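Local coordinates for protein peroxiredoxin (Akkermansia muciniphila, PDB 6KHX) that probably reduces hydrogen peroxide and organic hydroperoxides as a typical 2-Cys peroxiredoxin, using a redox-active cysteine on a thioredoxin-like fold, at residues G55-L60 with Q95-P100. Sequence-based numbering, arbitrary orientation.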
ATOM      1  N   GLY B  55     -48.601  21.711 -10.916  1.00 41.20           N
ATOM      2  CA  GLY B  55     -49.299  21.707  -9.645  1.00 39.45           C
ATOM      3  C   GLY B  55     -48.585  22.526  -8.587  1.00 47.03           C
ATOM      4  O   GLY B  55     -49.221  23.255  -7.821  1.00 51.03           O
ATOM      5  N   PHE B  56     -47.250  22.439  -8.540  1.00 45.90           N
ATOM      6  CA  PHE B  56     -46.500  23.291  -7.619  1.00 41.45           C
ATOM      7  C   PHE B  56     -46.692  24.764  -7.960  1.00 42.78           C
ATOM      8  O   PHE B  56     -46.723  25.618  -7.065  1.00 41.82           O
ATOM      9  CB  PHE B  56     -45.013  22.927  -7.630  1.00 44.43           C
ATOM     10  CG  PHE B  56     -44.628  21.921  -6.578  1.00 38.76           C
ATOM     11  CD1 PHE B  56     -44.606  22.273  -5.239  1.00 36.05           C
ATOM     12  CD2 PHE B  56     -44.259  20.634  -6.932  1.00 32.99           C
ATOM     13  CE1 PHE B  56     -44.254  21.350  -4.271  1.00 31.45           C
ATOM     14  CE2 PHE B  56     -43.901  19.714  -5.970  1.00 28.78           C
ATOM     15  CZ  PHE B  56     -43.896  20.073  -4.638  1.00 29.20           C
ATOM     16  N   GLN B  57     -46.798  25.086  -9.252  1.00 45.83           N
ATOM     17  CA  GLN B  57     -47.108  26.464  -9.630  1.00 41.96           C
ATOM     18  C   GLN B  57     -48.477  26.890  -9.107  1.00 48.01           C
ATOM     19  O   GLN B  57     -48.645  28.021  -8.637  1.00 48.52           O
ATOM     20  CB  GLN B  57     -47.043  26.627 -11.144  1.00 41.23           C
ATOM     21  CG  GLN B  57     -47.384  28.026 -11.627  1.00 47.07           C
ATOM     22  CD  GLN B  57     -46.399  29.080 -11.149  1.00 46.99           C
ATOM     23  OE1 GLN B  57     -45.189  28.847 -11.111  1.00 45.88           O
ATOM     24  NE2 GLN B  57     -46.911  30.253 -10.801  1.00 42.21           N
ATOM     25  N   GLU B  58     -49.474  25.999  -9.191  1.00 46.12           N
ATOM     26  CA  GLU B  58     -50.826  26.358  -8.769  1.00 48.24           C
ATOM     27  C   GLU B  58     -50.905  26.583  -7.265  1.00 51.15           C
ATOM     28  O   GLU B  58     -51.701  27.410  -6.802  1.00 49.85           O
ATOM     29  CB  GLU B  58     -51.831  25.266  -9.165  1.00 51.43           C
ATOM     30  CG  GLU B  58     -51.788  24.776 -10.616  1.00 50.32           C
ATOM     31  CD  GLU B  58     -52.304  25.786 -11.633  1.00 67.12           C
ATOM     32  OE1 GLU B  58     -52.370  26.993 -11.321  1.00 71.97           O
ATOM     33  OE2 GLU B  58     -52.649  25.365 -12.760  1.00 73.81           O
ATOM     34  N   ALA B  59     -50.104  25.853  -6.494  1.00 49.70           N
ATOM     35  CA  ALA B  59     -50.074  25.965  -5.044  1.00 46.24           C
ATOM     36  C   ALA B  59     -49.014  26.945  -4.551  1.00 43.02           C
ATOM     37  O   ALA B  59     -48.713  26.965  -3.355  1.00 45.96           O
ATOM     38  CB  ALA B  59     -49.844  24.584  -4.420  1.00 39.86           C
ATOM     39  N   LEU B  60     -48.437  27.752  -5.444  1.00 40.78           N
ATOM     40  CA  LEU B  60     -47.318  28.596  -5.045  1.00 45.48           C
ATOM     41  C   LEU B  60     -47.712  29.563  -3.937  1.00 46.77           C
ATOM     42  O   LEU B  60     -46.893  29.869  -3.065  1.00 50.75           O
ATOM     43  CB  LEU B  60     -46.777  29.363  -6.251  1.00 43.83           C
ATOM     44  CG  LEU B  60     -45.381  29.963  -6.075  1.00 42.24           C
ATOM     45  CD1 LEU B  60     -44.410  28.909  -5.566  1.00 44.79           C
ATOM     46  CD2 LEU B  60     -44.887  30.577  -7.375  1.00 45.86           C
ATOM     47  N   GLN B  95     -45.865  25.943 -19.457  1.00 51.96           N
ATOM     48  CA  GLN B  95     -46.054  27.386 -19.524  1.00 52.34           C
ATOM     49  C   GLN B  95     -46.671  27.895 -18.230  1.00 49.44           C
ATOM     50  O   GLN B  95     -47.582  27.277 -17.672  1.00 53.79           O
ATOM     51  CB  GLN B  95     -46.960  27.734 -20.706  1.00 53.72           C
ATOM     52  CG  GLN B  95     -46.902  29.177 -21.168  1.00 54.69           C
ATOM     53  CD  GLN B  95     -47.618  29.381 -22.499  1.00 67.35           C
ATOM     54  OE1 GLN B  95     -47.002  29.336 -23.568  1.00 64.70           O
ATOM     55  NE2 GLN B  95     -48.928  29.598 -22.438  1.00 60.56           N
ATOM     56  N   GLY B  96     -46.164  29.026 -17.744  1.00 43.05           N
ATOM     57  CA  GLY B  96     -46.670  29.630 -16.531  1.00 40.25           C
ATOM     58  C   GLY B  96     -45.978  29.218 -15.249  1.00 46.48           C
ATOM     59  O   GLY B  96     -46.283  29.791 -14.193  1.00 49.69           O
ATOM     60  N   VAL B  97     -45.072  28.244 -15.294  1.00 47.23           N
ATOM     61  CA  VAL B  97     -44.278  27.898 -14.120  1.00 44.24           C
ATOM     62  C   VAL B  97     -43.233  28.986 -13.902  1.00 43.17           C
ATOM     63  O   VAL B  97     -42.411  29.259 -14.783  1.00 42.11           O
ATOM     64  CB  VAL B  97     -43.633  26.516 -14.277  1.00 43.03           C
ATOM     65  CG1 VAL B  97     -42.644  26.262 -13.151  1.00 41.76           C
ATOM     66  CG2 VAL B  97     -44.710  25.438 -14.299  1.00 43.02           C
ATOM     67  N   SER B  98     -43.288  29.646 -12.741  1.00 45.36           N
ATOM     68  CA  SER B  98     -42.496  30.843 -12.496  1.00 42.76           C
ATOM     69  C   SER B  98     -41.427  30.693 -11.420  1.00 41.03           C
ATOM     70  O   SER B  98     -40.523  31.532 -11.362  1.00 43.57           O
ATOM     71  CB  SER B  98     -43.411  32.008 -12.099  1.00 41.73           C
ATOM     72  OG  SER B  98     -44.121  31.700 -10.911  1.00 44.45           O
ATOM     73  N   TYR B  99     -41.516  29.679 -10.557  1.00 36.09           N
ATOM     74  CA  TYR B  99     -40.509  29.472  -9.526  1.00 41.22           C
ATOM     75  C   TYR B  99     -39.221  28.930 -10.154  1.00 44.02           C
ATOM     76  O   TYR B  99     -39.216  28.498 -11.310  1.00 38.70           O
ATOM     77  CB  TYR B  99     -41.050  28.539  -8.441  1.00 40.18           C
ATOM     78  CG  TYR B  99     -41.518  27.202  -8.944  1.00 41.65           C
ATOM     79  CD1 TYR B  99     -40.623  26.153  -9.114  1.00 39.13           C
ATOM     80  CD2 TYR B  99     -42.857  26.980  -9.235  1.00 41.29           C
ATOM     81  CE1 TYR B  99     -41.047  24.924  -9.571  1.00 42.33           C
ATOM     82  CE2 TYR B  99     -43.292  25.753  -9.689  1.00 40.80           C
ATOM     83  CZ  TYR B  99     -42.383  24.733  -9.859  1.00 44.43           C
ATOM     84  OH  TYR B  99     -42.812  23.514 -10.314  1.00 45.78           O
ATOM     85  N   PRO B 100     -38.104  28.947  -9.418  1.00 40.51           N
ATOM     86  CA  PRO B 100     -36.828  28.529 -10.020  1.00 42.81           C
ATOM     87  C   PRO B 100     -36.823  27.050 -10.379  1.00 35.93           C
ATOM     88  O   PRO B 100     -37.231  26.198  -9.584  1.00 33.14           O
ATOM     89  CB  PRO B 100     -35.797  28.840  -8.928  1.00 37.93           C
ATOM     90  CG  PRO B 100     -36.452  29.843  -8.049  1.00 39.51           C
ATOM     91  CD  PRO B 100     -37.906  29.479  -8.060  1.00 39.35           C
TER
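With CG anti to the backbone N (chi1 179°) and a bend at chi2, the side chain of Gln57 reaches off the last turn of helix 48-58 to the backbone of 96-98. Tyr99 takes the crowded chi1 position, CG between backbone N and carbonyl carbon (57°), which sends its ring back toward the same helix. Gln57 OE1 accepts the backbone N-H of Ser98 at 2.6 Å in a nearly straight bond (165°), the donor standing above the amide plane. Ser98 OG lies 3.1 Å from the same OE1, on the Leu60 side, where Leu60 CD2 packs 3.8 Å from OG. In this thioredoxin-like fold the contact ties helix 48-58 to the loop leading into strand 101-103 of the central sheet. The Tyr99 ring slots in between: Gln57 CA meets its edge in plane, Val97 CG1 lies over one face, 3.5 Å above the plane and offset toward the rim. Tyr99 OH sits 3.5 Å from Phe56 CB and is hydrogen-bonded to Leu53 O, one turn back in the helix. Beyond CB, the Phe56 ring turns away to stack on Phe39, while Phe56, Leu60 and Tyr99 all touch Val70 of strand 68-74.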